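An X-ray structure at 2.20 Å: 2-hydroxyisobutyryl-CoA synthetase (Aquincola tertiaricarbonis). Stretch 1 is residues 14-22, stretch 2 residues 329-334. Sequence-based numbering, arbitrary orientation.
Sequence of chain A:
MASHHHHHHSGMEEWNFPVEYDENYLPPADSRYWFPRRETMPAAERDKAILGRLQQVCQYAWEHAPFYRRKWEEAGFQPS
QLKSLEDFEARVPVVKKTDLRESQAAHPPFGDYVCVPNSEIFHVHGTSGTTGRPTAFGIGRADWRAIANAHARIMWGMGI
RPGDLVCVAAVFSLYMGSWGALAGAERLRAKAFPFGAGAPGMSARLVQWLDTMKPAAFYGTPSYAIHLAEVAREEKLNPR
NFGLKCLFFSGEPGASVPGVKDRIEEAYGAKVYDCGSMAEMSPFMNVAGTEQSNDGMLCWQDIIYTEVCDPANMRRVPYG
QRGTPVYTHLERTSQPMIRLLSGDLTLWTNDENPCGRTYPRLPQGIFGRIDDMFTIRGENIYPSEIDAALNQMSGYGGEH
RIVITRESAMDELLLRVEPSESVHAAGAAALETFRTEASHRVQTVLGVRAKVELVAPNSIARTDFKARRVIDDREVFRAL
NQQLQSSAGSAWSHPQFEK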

# COMPACT_ATOMS: atom_id res chain seq x y z
N GLU A 14 -11.63 21.52 -20.40
CA GLU A 14 -10.48 20.69 -20.78
C GLU A 14 -10.88 19.44 -21.56
O GLU A 14 -10.32 18.36 -21.33
N TRP A 15 -11.84 19.61 -22.50
CA TRP A 15 -12.35 18.53 -23.34
C TRP A 15 -11.40 18.28 -24.50
O TRP A 15 -11.42 19.01 -25.48
N ASN A 16 -10.54 17.27 -24.36
CA ASN A 16 -9.55 16.93 -25.37
C ASN A 16 -9.15 15.46 -25.26
O ASN A 16 -9.11 14.91 -24.15
N PHE A 17 -8.84 14.84 -26.42
CA PHE A 17 -8.30 13.49 -26.47
C PHE A 17 -7.01 13.48 -27.28
O PHE A 17 -7.05 13.84 -28.46
N PRO A 18 -5.86 13.01 -26.70
CA PRO A 18 -5.66 12.57 -25.30
C PRO A 18 -5.85 13.73 -24.32
O PRO A 18 -5.49 14.85 -24.64
N VAL A 19 -6.43 13.46 -23.15
CA VAL A 19 -6.68 14.49 -22.13
C VAL A 19 -5.35 14.97 -21.48
O VAL A 19 -4.36 14.24 -21.48
N GLU A 20 -5.33 16.21 -20.96
CA GLU A 20 -4.16 16.86 -20.39
C GLU A 20 -4.57 17.95 -19.41
O GLU A 20 -4.45 19.14 -19.70
N TYR A 21 -5.01 17.52 -18.23
CA TYR A 21 -5.52 18.40 -17.18
C TYR A 21 -4.52 19.35 -16.52
O TYR A 21 -3.42 18.95 -16.17
N ASP A 22 -4.96 20.61 -16.28
CA ASP A 22 -4.21 21.61 -15.52
C ASP A 22 -4.17 21.09 -14.08
O ASP A 22 -5.20 21.00 -13.40
N HIS A 329 -14.08 3.85 -21.81
CA HIS A 329 -13.16 4.92 -21.44
C HIS A 329 -13.22 6.05 -22.46
O HIS A 329 -13.09 5.80 -23.67
N LEU A 330 -13.35 7.30 -21.99
CA LEU A 330 -13.30 8.44 -22.92
C LEU A 330 -11.99 9.26 -22.78
O LEU A 330 -11.70 10.12 -23.61
N GLU A 331 -11.19 8.97 -21.74
CA GLU A 331 -9.97 9.71 -21.41
C GLU A 331 -8.79 8.80 -21.04
O GLU A 331 -8.07 9.10 -20.08
N ARG A 332 -8.59 7.70 -21.79
CA ARG A 332 -7.47 6.77 -21.55
C ARG A 332 -6.78 6.32 -22.82
O ARG A 332 -7.44 5.93 -23.78
N THR A 333 -5.44 6.37 -22.82
CA THR A 333 -4.62 5.94 -23.95
C THR A 333 -4.00 4.56 -23.71
O THR A 333 -3.63 3.89 -24.67
N SER A 334 -3.86 4.13 -22.43
CA SER A 334 -3.24 2.83 -22.07
C SER A 334 -4.34 1.85 -21.65
O SER A 334 -5.19 2.21 -20.83

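The contact between residues 14-22 and 329-334 joins two segments more than 300 residues apart in sequence and buries 422 Å² in total. All the residues that touch across the contact lie in loops, and each direct contact involves at least one side chain. The CA atoms nearest each other across the stretches are those of Val19 and Glu331, 5.8 Å apart. Glu331 and Phe17 dominate their respective stretches, with Leu330, Trp15 and Thr333 next in the area they contribute.

Glu331 is the centre of the contact, with 108 Å² covered by the first stretch. Its CA-to-CB bond points sideways, but an m, t conformation at chi1 and chi2, with chi3 at -19°, brings the carboxylate nearer to the opposing segment. OE1 accepts a hydrogen bond from Tyr21, with OH of Tyr21 2.7 Å from OE1 of Glu331. Tyr21 itself leaves the backbone sideways in the m rotamer, and its ring then carries the hydroxyl back to the carboxylate, which lies at the ring edge. OE2 of Glu331 receives a hydrogen bond from water 1, the water oxygen lying 2.6 Å from that atom. The same water accepts a hydrogen bond from the backbone N of Asn16, 3.1 Å from the water oxygen, and so links the buried acid to the main chain of the first stretch. The CA-to-CB bond of Asn16 points away, and its side chain takes no part in this bridge.

Apolar groups also approach the carboxylate, and OE2 of Glu331 has a further hydrogen bond elsewhere in the structure. Val19, chi1 p, directs its CA-to-CB bond toward the second stretch and places CG2 3.5 Å from OE2 of Glu331. The indole of Trp15 also approaches, with CZ3 4.1 Å from OE2 of Glu331. This ring, set by a t rotamer, reaches Leu330 as well: CH2 of Trp15 is 4.4 Å from CD1 of Leu330, a loose apolar contact in which the methyl lies at the ring edge. Leu330 adopts the m, t conformation.

Phe17 provides the second focus, with 70 Å² covered. A t rotamer with chi2 at -89° swings its phenyl ring nearer to the second stretch, where the ring presents its edge to the backbone. CD2 of Phe17 lies 3.4 Å from the carbonyl O of Leu330, and CZ of Phe17 lies 3.6 Å from the carbonyl O of Arg332. The weakly polar ring-edge C-H groups are thus set against two carbonyl oxygens. Beside them, CZ of Phe17 approaches CG2 of Thr333 at 3.9 Å. With Thr333 in the p rotamer, its CG2 is also 3.8 Å from CB of Pro18, which follows a cis peptide bond. Arg332, by contrast, points its CA-to-CB bond away, so its nearest part to Phe17 is its main-chain carbonyl.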

# COMPACT_ATOMS: atom_id res chain seq x y z
CB GLU A 14 -9.63 20.38 -19.53
CG GLU A 14 -9.28 21.67 -18.82
CD GLU A 14 -8.29 21.56 -17.69
OE1 GLU A 14 -7.09 21.35 -17.98
OE2 GLU A 14 -8.71 21.77 -16.53
CB TRP A 15 -13.77 18.85 -23.82
CG TRP A 15 -14.49 17.71 -24.49
CD1 TRP A 15 -14.95 17.67 -25.77
CD2 TRP A 15 -14.87 16.46 -23.88
NE1 TRP A 15 -15.57 16.46 -26.01
CE2 TRP A 15 -15.55 15.71 -24.87
CE3 TRP A 15 -14.71 15.91 -22.60
CZ2 TRP A 15 -16.06 14.43 -24.61
CZ3 TRP A 15 -15.19 14.63 -22.36
CH2 TRP A 15 -15.87 13.91 -23.35
CB ASN A 16 -8.30 17.82 -25.19
CG ASN A 16 -7.36 17.92 -26.37
OD1 ASN A 16 -7.77 17.96 -27.54
ND2 ASN A 16 -6.07 18.05 -26.09
CB PHE A 17 -9.26 12.42 -26.98
CG PHE A 17 -8.73 11.00 -26.78
CD1 PHE A 17 -7.93 10.40 -27.75
CD2 PHE A 17 -9.00 10.30 -25.61
CE1 PHE A 17 -7.44 9.10 -27.57
CE2 PHE A 17 -8.53 9.00 -25.44
CZ PHE A 17 -7.74 8.41 -26.41
CB PRO A 18 -4.20 12.08 -25.30
CG PRO A 18 -3.85 11.85 -26.74
CD PRO A 18 -4.61 12.94 -27.46
CB VAL A 19 -7.76 13.99 -21.13
CG1 VAL A 19 -7.14 13.09 -20.05
CG2 VAL A 19 -8.55 15.14 -20.52
CB GLU A 20 -3.31 17.47 -21.53
CG GLU A 20 -1.94 16.83 -21.64
CD GLU A 20 -0.76 17.79 -21.65
OE1 GLU A 20 0.18 17.58 -20.85
OE2 GLU A 20 -0.78 18.75 -22.45
CB TYR A 21 -6.19 17.57 -16.09
CG TYR A 21 -7.51 16.94 -16.48
CD1 TYR A 21 -8.64 17.72 -16.71
CD2 TYR A 21 -7.65 15.55 -16.52
CE1 TYR A 21 -9.86 17.15 -17.06
CE2 TYR A 21 -8.88 14.96 -16.83
CZ TYR A 21 -9.98 15.77 -17.10
OH TYR A 21 -11.19 15.18 -17.36
CB ASP A 22 -4.90 23.00 -15.61
CG ASP A 22 -4.33 24.12 -14.73
OD1 ASP A 22 -3.34 23.85 -13.99
OD2 ASP A 22 -4.87 25.25 -14.76
CB HIS A 329 -11.68 4.43 -21.38
CG HIS A 329 -11.34 3.67 -20.13
ND1 HIS A 329 -10.86 2.37 -20.18
CD2 HIS A 329 -11.39 4.07 -18.84
CE1 HIS A 329 -10.65 2.01 -18.93
NE2 HIS A 329 -10.97 3.00 -18.08
CB LEU A 330 -14.53 9.36 -22.75
CG LEU A 330 -15.92 8.72 -22.89
CD1 LEU A 330 -16.99 9.75 -22.69
CD2 LEU A 330 -16.07 8.06 -24.24
CB GLU A 331 -10.27 10.71 -20.27
CG GLU A 331 -11.22 11.84 -20.66
CD GLU A 331 -11.42 12.95 -19.64
OE1 GLU A 331 -11.11 12.73 -18.44
OE2 GLU A 331 -11.87 14.04 -20.04
CB ARG A 332 -7.91 5.56 -20.69
CG ARG A 332 -8.01 5.89 -19.20
CD ARG A 332 -8.00 4.68 -18.31
NE ARG A 332 -6.78 3.86 -18.41
CZ ARG A 332 -6.58 2.75 -17.71
NH1 ARG A 332 -7.50 2.32 -16.85
NH2 ARG A 332 -5.45 2.06 -17.87
CB THR A 333 -3.55 7.00 -24.26
OG1 THR A 333 -2.81 7.26 -23.06
CG2 THR A 333 -4.14 8.29 -24.84
CB SER A 334 -2.22 3.00 -20.95
OG SER A 334 -2.85 3.12 -19.67
O HOH W 1 -11.42 15.07 -22.39